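Local coordinates for tailspike protein (Acinetobacter phage vB_ApiP_P1, PDB 6E1R), which probably binds and hydrolyses the surface polysaccharide of the Acinetobacter host as the trimeric tailspike of the phage, at residues R341-S344 against V345-K349; A210-I213 against L214-F217; A531-V534 against G535-G539. All blocks are in the same frame, centred on the assembly; numbering follows the deposited sequence.

Contact 1 (R341-S344 against V345-K349)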
ATOM      1  N   ARG A 341      16.783  -0.437  15.275  1.00 51.47           N
ATOM      2  CA  ARG A 341      18.128  -0.840  14.868  1.00 46.60           C
ATOM      3  C   ARG A 341      18.101  -1.681  13.599  1.00 43.69           C
ATOM      4  O   ARG A 341      18.411  -2.879  13.638  1.00 41.96           O
ATOM      5  CB  ARG A 341      18.859  -1.593  15.985  1.00 45.04           C
ATOM      6  CG  ARG A 341      19.017  -0.827  17.284  1.00 47.50           C
ATOM      7  CD  ARG A 341      19.622  -1.719  18.355  1.00 51.74           C
ATOM      8  NE  ARG A 341      20.635  -1.017  19.140  1.00 58.26           N
ATOM      9  CZ  ARG A 341      20.411  -0.355  20.270  1.00 62.21           C
ATOM     10  NH1 ARG A 341      19.188  -0.276  20.774  1.00 66.54           N
ATOM     11  NH2 ARG A 341      21.422   0.237  20.891  1.00 60.22           N
ATOM     12  N   PRO A 342      17.751  -1.091  12.453  1.00 42.55           N
ATOM     13  CA  PRO A 342      17.658  -1.888  11.221  1.00 40.78           C
ATOM     14  C   PRO A 342      19.006  -2.271  10.636  1.00 39.71           C
ATOM     15  O   PRO A 342      19.072  -3.246   9.877  1.00 42.90           O
ATOM     16  CB  PRO A 342      16.884  -0.968  10.270  1.00 43.41           C
ATOM     17  CG  PRO A 342      17.237   0.406  10.730  1.00 44.04           C
ATOM     18  CD  PRO A 342      17.394   0.320  12.227  1.00 41.70           C
ATOM     19  N   CYS A 343      20.073  -1.544  10.952  1.00 40.51           N
ATOM     20  CA  CYS A 343      21.393  -1.804  10.388  1.00 38.77           C
ATOM     21  C   CYS A 343      22.427  -1.066  11.232  1.00 39.28           C
ATOM     22  O   CYS A 343      22.111  -0.526  12.297  1.00 41.93           O
ATOM     23  CB  CYS A 343      21.452  -1.384   8.916  1.00 38.93           C
ATOM     24  SG  CYS A 343      20.958   0.321   8.643  1.00 37.65           S
ATOM     25  N   SER A 344      23.670  -1.031  10.747  1.00 31.52           N
ATOM     26  CA  SER A 344      24.774  -0.469  11.507  1.00 37.79           C
ATOM     27  C   SER A 344      25.447   0.736  10.860  1.00 40.95           C
ATOM     28  O   SER A 344      26.104   1.499  11.576  1.00 40.29           O
ATOM     29  CB  SER A 344      25.842  -1.541  11.773  1.00 30.33           C
ATOM     30  OG  SER A 344      26.391  -2.026  10.563  1.00 35.11           O
ATOM     31  N   VAL A 345      25.309   0.932   9.549  1.00 40.91           N
ATOM     32  CA  VAL A 345      25.954   2.062   8.886  1.00 38.30           C
ATOM     33  C   VAL A 345      24.910   3.014   8.312  1.00 38.14           C
ATOM     34  O   VAL A 345      24.869   4.195   8.673  1.00 42.95           O
ATOM     35  CB  VAL A 345      26.919   1.580   7.787  1.00 33.66           C
ATOM     36  CG1 VAL A 345      27.626   2.764   7.147  1.00 34.34           C
ATOM     37  CG2 VAL A 345      27.931   0.604   8.364  1.00 29.83           C
ATOM     38  N   ALA A 346      24.061   2.510   7.418  1.00 38.91           N
ATOM     39  CA  ALA A 346      23.030   3.330   6.800  1.00 35.81           C
ATOM     40  C   ALA A 346      21.939   2.419   6.257  1.00 34.94           C
ATOM     41  O   ALA A 346      22.233   1.346   5.729  1.00 34.81           O
ATOM     42  CB  ALA A 346      23.604   4.203   5.678  1.00 31.35           C
ATOM     43  N   ILE A 347      20.683   2.853   6.389  1.00 29.77           N
ATOM     44  CA  ILE A 347      19.567   2.048   5.893  1.00 28.92           C
ATOM     45  C   ILE A 347      19.661   1.891   4.380  1.00 30.09           C
ATOM     46  O   ILE A 347      19.653   0.774   3.851  1.00 34.57           O
ATOM     47  CB  ILE A 347      18.224   2.667   6.318  1.00 28.29           C
ATOM     48  CG1 ILE A 347      18.095   2.666   7.842  1.00 25.08           C
ATOM     49  CG2 ILE A 347      17.066   1.916   5.680  1.00 31.09           C
ATOM     50  CD1 ILE A 347      16.848   3.357   8.348  1.00 29.96           C
ATOM     51  N   GLY A 348      19.759   3.006   3.665  1.00 29.94           N
ATOM     52  CA  GLY A 348      19.896   2.955   2.225  1.00 30.54           C
ATOM     53  C   GLY A 348      21.293   3.315   1.766  1.00 34.87           C
ATOM     54  O   GLY A 348      21.788   4.406   2.066  1.00 40.54           O
ATOM     55  N   LYS A 349      21.940   2.410   1.038  1.00 33.86           N
ATOM     56  CA  LYS A 349      23.270   2.644   0.493  1.00 37.07           C
ATOM     57  C   LYS A 349      23.168   2.744  -1.021  1.00 36.30           C
ATOM     58  O   LYS A 349      22.672   1.821  -1.676  1.00 34.81           O
ATOM     59  CB  LYS A 349      24.238   1.529   0.891  1.00 31.80           C
ATOM     60  CG  LYS A 349      25.579   1.591   0.172  1.00 32.43           C
ATOM     61  CD  LYS A 349      26.291   2.915   0.413  1.00 40.27           C
ATOM     62  CE  LYS A 349      27.580   2.999  -0.393  1.00 42.02           C
ATOM     63  NZ  LYS A 349      28.261   4.316  -0.243  1.00 33.19           N
TER
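The peptide group between Ala-346 and Ile-347 carries the sulfur of Cys-343 on one face. SG lies over this flat group, 3.3 Å from Ala-346 C. The ring of Pro-342 makes a different approach. It meets Ile-347 at its CG corner, not with its face, and Pro-342 CG is 3.8 Å from Ile-347 CG1. CD1 of Ile-347 is equally near the same corner, so the two last carbons of the branch share it. CG1 also reaches the cysteine, with Ile-347 CG1 3.8 Å from Cys-343 SG. The sulfur thus touches both the peptide face and the aliphatic branch. The chi1 of Cys-343 (54°) turns SG in between its own backbone N and carbonyl carbon, over the peptide across the bend. At the bend itself, Ser-344 OG passes 3.8 Å from Val-345 CG2.

This is a corner of the parallel beta-helix, where the chain leaves strand 331-338 and enters strand 346-350. The chain nearly doubles back: the directions of 342-344 and 345-347 differ by 155°. Val-317 and Leu-367, from coils before and after, touch Pro-342 as well. Ser-344 OG has a weak hydrogen bond to Thr-314 O.

Sulfur, proline ring and isoleucine branch meet by van der Waals contact alone. The backbone instead bonds to adjacent coils, as Val-345 does with Pro-315 and Ala-370. Packing inside the bend is thus apolar, while backbone bonds tie it to neighbours.

Contact 2 (A210-I213 against L214-F217)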
ATOM      1  N   ALA A 210      16.918 -19.515  -7.973  1.00 45.97           N
ATOM      2  CA  ALA A 210      16.389 -19.573  -9.327  1.00 42.78           C
ATOM      3  C   ALA A 210      15.996 -18.176  -9.790  1.00 37.99           C
ATOM      4  O   ALA A 210      15.872 -17.242  -8.995  1.00 34.05           O
ATOM      5  CB  ALA A 210      15.187 -20.524  -9.408  1.00 41.90           C
ATOM      6  N   ASN A 211      15.789 -18.042 -11.099  1.00 37.47           N
ATOM      7  CA  ASN A 211      15.430 -16.759 -11.702  1.00 36.09           C
ATOM      8  C   ASN A 211      13.923 -16.579 -11.565  1.00 35.81           C
ATOM      9  O   ASN A 211      13.145 -17.067 -12.390  1.00 38.29           O
ATOM     10  CB  ASN A 211      15.875 -16.711 -13.159  1.00 36.42           C
ATOM     11  CG  ASN A 211      15.877 -15.303 -13.725  1.00 39.26           C
ATOM     12  OD1 ASN A 211      15.676 -14.331 -12.999  1.00 38.06           O
ATOM     13  ND2 ASN A 211      16.111 -15.188 -15.028  1.00 41.59           N
ATOM     14  N   LEU A 212      13.509 -15.865 -10.521  1.00 32.79           N
ATOM     15  CA  LEU A 212      12.096 -15.695 -10.212  1.00 33.14           C
ATOM     16  C   LEU A 212      11.476 -14.594 -11.060  1.00 40.50           C
ATOM     17  O   LEU A 212      12.092 -13.551 -11.296  1.00 48.70           O
ATOM     18  CB  LEU A 212      11.923 -15.356  -8.732  1.00 30.01           C
ATOM     19  CG  LEU A 212      12.387 -16.418  -7.734  1.00 37.25           C
ATOM     20  CD1 LEU A 212      12.346 -15.867  -6.319  1.00 41.40           C
ATOM     21  CD2 LEU A 212      11.532 -17.668  -7.852  1.00 41.79           C
ATOM     22  N   ILE A 213      10.242 -14.820 -11.503  1.00 39.52           N
ATOM     23  CA  ILE A 213       9.477 -13.780 -12.184  1.00 39.28           C
ATOM     24  C   ILE A 213       7.995 -14.094 -12.031  1.00 38.69           C
ATOM     25  O   ILE A 213       7.574 -15.249 -12.142  1.00 41.07           O
ATOM     26  CB  ILE A 213       9.890 -13.638 -13.669  1.00 35.29           C
ATOM     27  CG1 ILE A 213       9.154 -12.461 -14.317  1.00 34.12           C
ATOM     28  CG2 ILE A 213       9.623 -14.917 -14.435  1.00 33.15           C
ATOM     29  CD1 ILE A 213       9.618 -12.142 -15.723  1.00 32.92           C
ATOM     30  N   LEU A 214       7.211 -13.049 -11.750  1.00 40.23           N
ATOM     31  CA  LEU A 214       5.763 -13.163 -11.566  1.00 39.27           C
ATOM     32  C   LEU A 214       5.413 -14.185 -10.483  1.00 41.63           C
ATOM     33  O   LEU A 214       4.507 -15.004 -10.644  1.00 45.08           O
ATOM     34  CB  LEU A 214       5.070 -13.504 -12.887  1.00 38.89           C
ATOM     35  CG  LEU A 214       4.889 -12.332 -13.856  1.00 36.77           C
ATOM     36  CD1 LEU A 214       4.456 -12.828 -15.226  1.00 37.65           C
ATOM     37  CD2 LEU A 214       3.887 -11.329 -13.310  1.00 35.10           C
ATOM     38  N   CYS A 215       6.136 -14.129  -9.366  1.00 38.88           N
ATOM     39  CA  CYS A 215       5.928 -15.030  -8.239  1.00 38.13           C
ATOM     40  C   CYS A 215       5.472 -14.237  -7.024  1.00 39.35           C
ATOM     41  O   CYS A 215       6.059 -13.198  -6.702  1.00 41.20           O
ATOM     42  CB  CYS A 215       7.205 -15.803  -7.905  1.00 35.36           C
ATOM     43  SG  CYS A 215       7.760 -16.923  -9.202  1.00 38.86           S
ATOM     44  N   ASP A 216       4.430 -14.722  -6.358  1.00 40.31           N
ATOM     45  CA  ASP A 216       3.965 -14.149  -5.105  1.00 40.21           C
ATOM     46  C   ASP A 216       4.242 -15.115  -3.960  1.00 38.01           C
ATOM     47  O   ASP A 216       4.171 -16.335  -4.124  1.00 39.70           O
ATOM     48  CB  ASP A 216       2.470 -13.816  -5.163  1.00 42.66           C
ATOM     49  CG  ASP A 216       1.603 -15.050  -5.291  1.00 47.04           C
ATOM     50  OD1 ASP A 216       1.931 -15.924  -6.121  1.00 49.15           O
ATOM     51  OD2 ASP A 216       0.595 -15.149  -4.560  1.00 50.80           O
ATOM     52  N   PHE A 217       4.562 -14.554  -2.797  1.00 36.52           N
ATOM     53  CA  PHE A 217       4.906 -15.327  -1.610  1.00 33.35           C
ATOM     54  C   PHE A 217       3.923 -14.974  -0.504  1.00 34.42           C
ATOM     55  O   PHE A 217       3.850 -13.814  -0.082  1.00 35.93           O
ATOM     56  CB  PHE A 217       6.342 -15.042  -1.164  1.00 26.30           C
ATOM     57  CG  PHE A 217       7.390 -15.484  -2.148  1.00 29.39           C
ATOM     58  CD1 PHE A 217       7.615 -14.766  -3.312  1.00 32.54           C
ATOM     59  CD2 PHE A 217       8.159 -16.608  -1.901  1.00 33.92           C
ATOM     60  CE1 PHE A 217       8.583 -15.168  -4.215  1.00 35.15           C
ATOM     61  CE2 PHE A 217       9.127 -17.014  -2.801  1.00 36.87           C
ATOM     62  CZ  PHE A 217       9.338 -16.293  -3.959  1.00 35.57           C
TER
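A corner between two strands of the parallel beta-helix brings Leu-212 against Cys-215 and Phe-217. The two methyls of Leu-212 divide the work. CD1 comes to the edge of the phenylalanine ring, near its plane, with Leu-212 CD1 3.8 Å from Phe-217 CZ. CD2 turns to the sulfur, with Leu-212 CD2 4.1 Å from Cys-215 SG. The side chains of Leu-212 and Phe-217 cross at about a right angle.

The bend is made at Leu-214, whose positive phi (56°) is that of a left-handed helical conformation. Strand 211-213 runs into the bend and strand 215-217 runs out of it, with directions 87° apart, so the chain passes from one face of the coil to the next. Phe-217 belongs to a ladder of stacked rings: it stacks with Phe-195 and with Phe-253, on the strands that flank its own.

On the outer side of the bend, Ile-213 CG1 is 4.3 Å from Leu-214 CG. Ile-213 has its CG1 opposite the backbone N (chi1 -175°), which sends that branch along the chain toward Leu-214. Leu-214 also faces another subunit: its O accepts a hydrogen bond from Lys-219 NZ of the second subunit, and its side chain packs on Arg-259 of that subunit.

Contact 3 (A531-V534 against G535-G539)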
ATOM      1  N   ALA A 531      29.609  46.457 -10.893  1.00 39.16           N
ATOM      2  CA  ALA A 531      30.084  47.153  -9.705  1.00 40.91           C
ATOM      3  C   ALA A 531      31.419  47.815 -10.015  1.00 47.11           C
ATOM      4  O   ALA A 531      32.323  47.170 -10.558  1.00 52.66           O
ATOM      5  CB  ALA A 531      30.232  46.190  -8.525  1.00 42.13           C
ATOM      6  N   THR A 532      31.540  49.094  -9.671  1.00 43.17           N
ATOM      7  CA  THR A 532      32.761  49.860  -9.884  1.00 42.47           C
ATOM      8  C   THR A 532      33.345  50.263  -8.538  1.00 41.82           C
ATOM      9  O   THR A 532      32.648  50.858  -7.710  1.00 43.31           O
ATOM     10  CB  THR A 532      32.491  51.102 -10.737  1.00 39.75           C
ATOM     11  OG1 THR A 532      31.901  50.706 -11.981  1.00 37.26           O
ATOM     12  CG2 THR A 532      33.786  51.852 -11.010  1.00 34.54           C
ATOM     13  N   ALA A 533      34.622  49.948  -8.327  1.00 40.32           N
ATOM     14  CA  ALA A 533      35.262  50.223  -7.048  1.00 41.04           C
ATOM     15  C   ALA A 533      35.301  51.722  -6.771  1.00 44.86           C
ATOM     16  O   ALA A 533      35.511  52.535  -7.675  1.00 45.08           O
ATOM     17  CB  ALA A 533      36.677  49.647  -7.030  1.00 40.21           C
ATOM     18  N   VAL A 534      35.098  52.084  -5.506  1.00 40.68           N
ATOM     19  CA  VAL A 534      35.016  53.474  -5.075  1.00 37.33           C
ATOM     20  C   VAL A 534      36.197  53.773  -4.162  1.00 38.15           C
ATOM     21  O   VAL A 534      36.494  52.998  -3.246  1.00 43.84           O
ATOM     22  CB  VAL A 534      33.683  53.759  -4.363  1.00 37.29           C
ATOM     23  CG1 VAL A 534      33.667  55.167  -3.792  1.00 27.97           C
ATOM     24  CG2 VAL A 534      32.522  53.556  -5.323  1.00 41.96           C
ATOM     25  N   GLY A 535      36.860  54.899  -4.408  1.00 42.92           N
ATOM     26  CA  GLY A 535      37.934  55.324  -3.524  1.00 39.27           C
ATOM     27  C   GLY A 535      39.138  54.412  -3.633  1.00 37.93           C
ATOM     28  O   GLY A 535      39.653  54.153  -4.727  1.00 37.05           O
ATOM     29  N   SER A 536      39.595  53.913  -2.487  1.00 40.34           N
ATOM     30  CA  SER A 536      40.767  53.053  -2.424  1.00 41.96           C
ATOM     31  C   SER A 536      40.424  51.575  -2.537  1.00 44.21           C
ATOM     32  O   SER A 536      41.325  50.738  -2.427  1.00 47.32           O
ATOM     33  CB  SER A 536      41.532  53.301  -1.119  1.00 46.19           C
ATOM     34  OG  SER A 536      41.870  54.671  -0.977  1.00 52.08           O
ATOM     35  N   THR A 537      39.153  51.241  -2.760  1.00 42.52           N
ATOM     36  CA  THR A 537      38.715  49.851  -2.759  1.00 38.66           C
ATOM     37  C   THR A 537      39.451  49.044  -3.821  1.00 36.56           C
ATOM     38  O   THR A 537      39.469  49.413  -5.000  1.00 34.85           O
ATOM     39  CB  THR A 537      37.205  49.776  -2.992  1.00 38.96           C
ATOM     40  OG1 THR A 537      36.515  50.319  -1.858  1.00 40.40           O
ATOM     41  CG2 THR A 537      36.763  48.335  -3.215  1.00 34.78           C
ATOM     42  N   ALA A 538      40.059  47.938  -3.397  1.00 38.37           N
ATOM     43  CA  ALA A 538      40.763  47.045  -4.305  1.00 41.73           C
ATOM     44  C   ALA A 538      40.965  45.702  -3.619  1.00 42.21           C
ATOM     45  O   ALA A 538      41.244  45.649  -2.417  1.00 41.27           O
ATOM     46  CB  ALA A 538      42.112  47.632  -4.736  1.00 32.18           C
ATOM     47  N   GLY A 539      40.822  44.623  -4.388  1.00 40.58           N
ATOM     48  CA  GLY A 539      41.016  43.279  -3.896  1.00 44.05           C
ATOM     49  C   GLY A 539      39.872  42.382  -4.314  1.00 42.58           C
ATOM     50  O   GLY A 539      39.105  42.702  -5.228  1.00 45.11           O
TER
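Val-534 O takes the amide of Thr-537. The distance from Thr-537 N to Val-534 O is 3.2 Å, and the N-H...O angle is 160°. The N-H comes in from above the carbonyl plane, tilted 43° out of it. The threonine hydroxyl approaches the same oxygen: Thr-537 OG1 is 3.0 Å from Val-534 O. Its chi1 of -68° keeps OG1 beside its own backbone N, so hydroxyl and amide reach the carbonyl together. The hydroxyl proton is not settled on it, because His-516 O also bonds with OG1.

The backbone bond closes a type II' beta turn from Val-534 to Thr-537. Gly-535 holds the second position with positive phi, a conformation that favours glycine. Ser-536 follows at the exposed tip of the turn. The other branch of the threonine packs back on the strand, with Thr-537 CG2 4.0 Å from Ala-533 CB. Ala-533 CB is also 3.5 Å from Thr-537 O.

The turn links two antiparallel sheets of the C-terminal domain. Strand 528-533, which ends at the turn, is in one, and strand 539-548, which follows it, is in the other. Phe-519 of strand 519-523 touches Thr-537, and Phe-443 of strand 435-443 touches Ala-533.

From the N terminus, the three contacts come in series; none nests in or crosses another. Each is formed within one continuous run of chain, so each shapes a bend and closes no long loop. Contact 2 comes first, at a beta-helix corner beside another subunit. Contact 1 follows several coils later in the same beta-helix, on a corner that no other chain touches; their centres are about 26 Å apart. Contact 3 is in the C-terminal domain of antiparallel sheets. There it leads from strand 528-533 of one sheet to strand 539-548 of the other. Its centre is about 53 Å from that of contact 1 and 71 Å from that of contact 2.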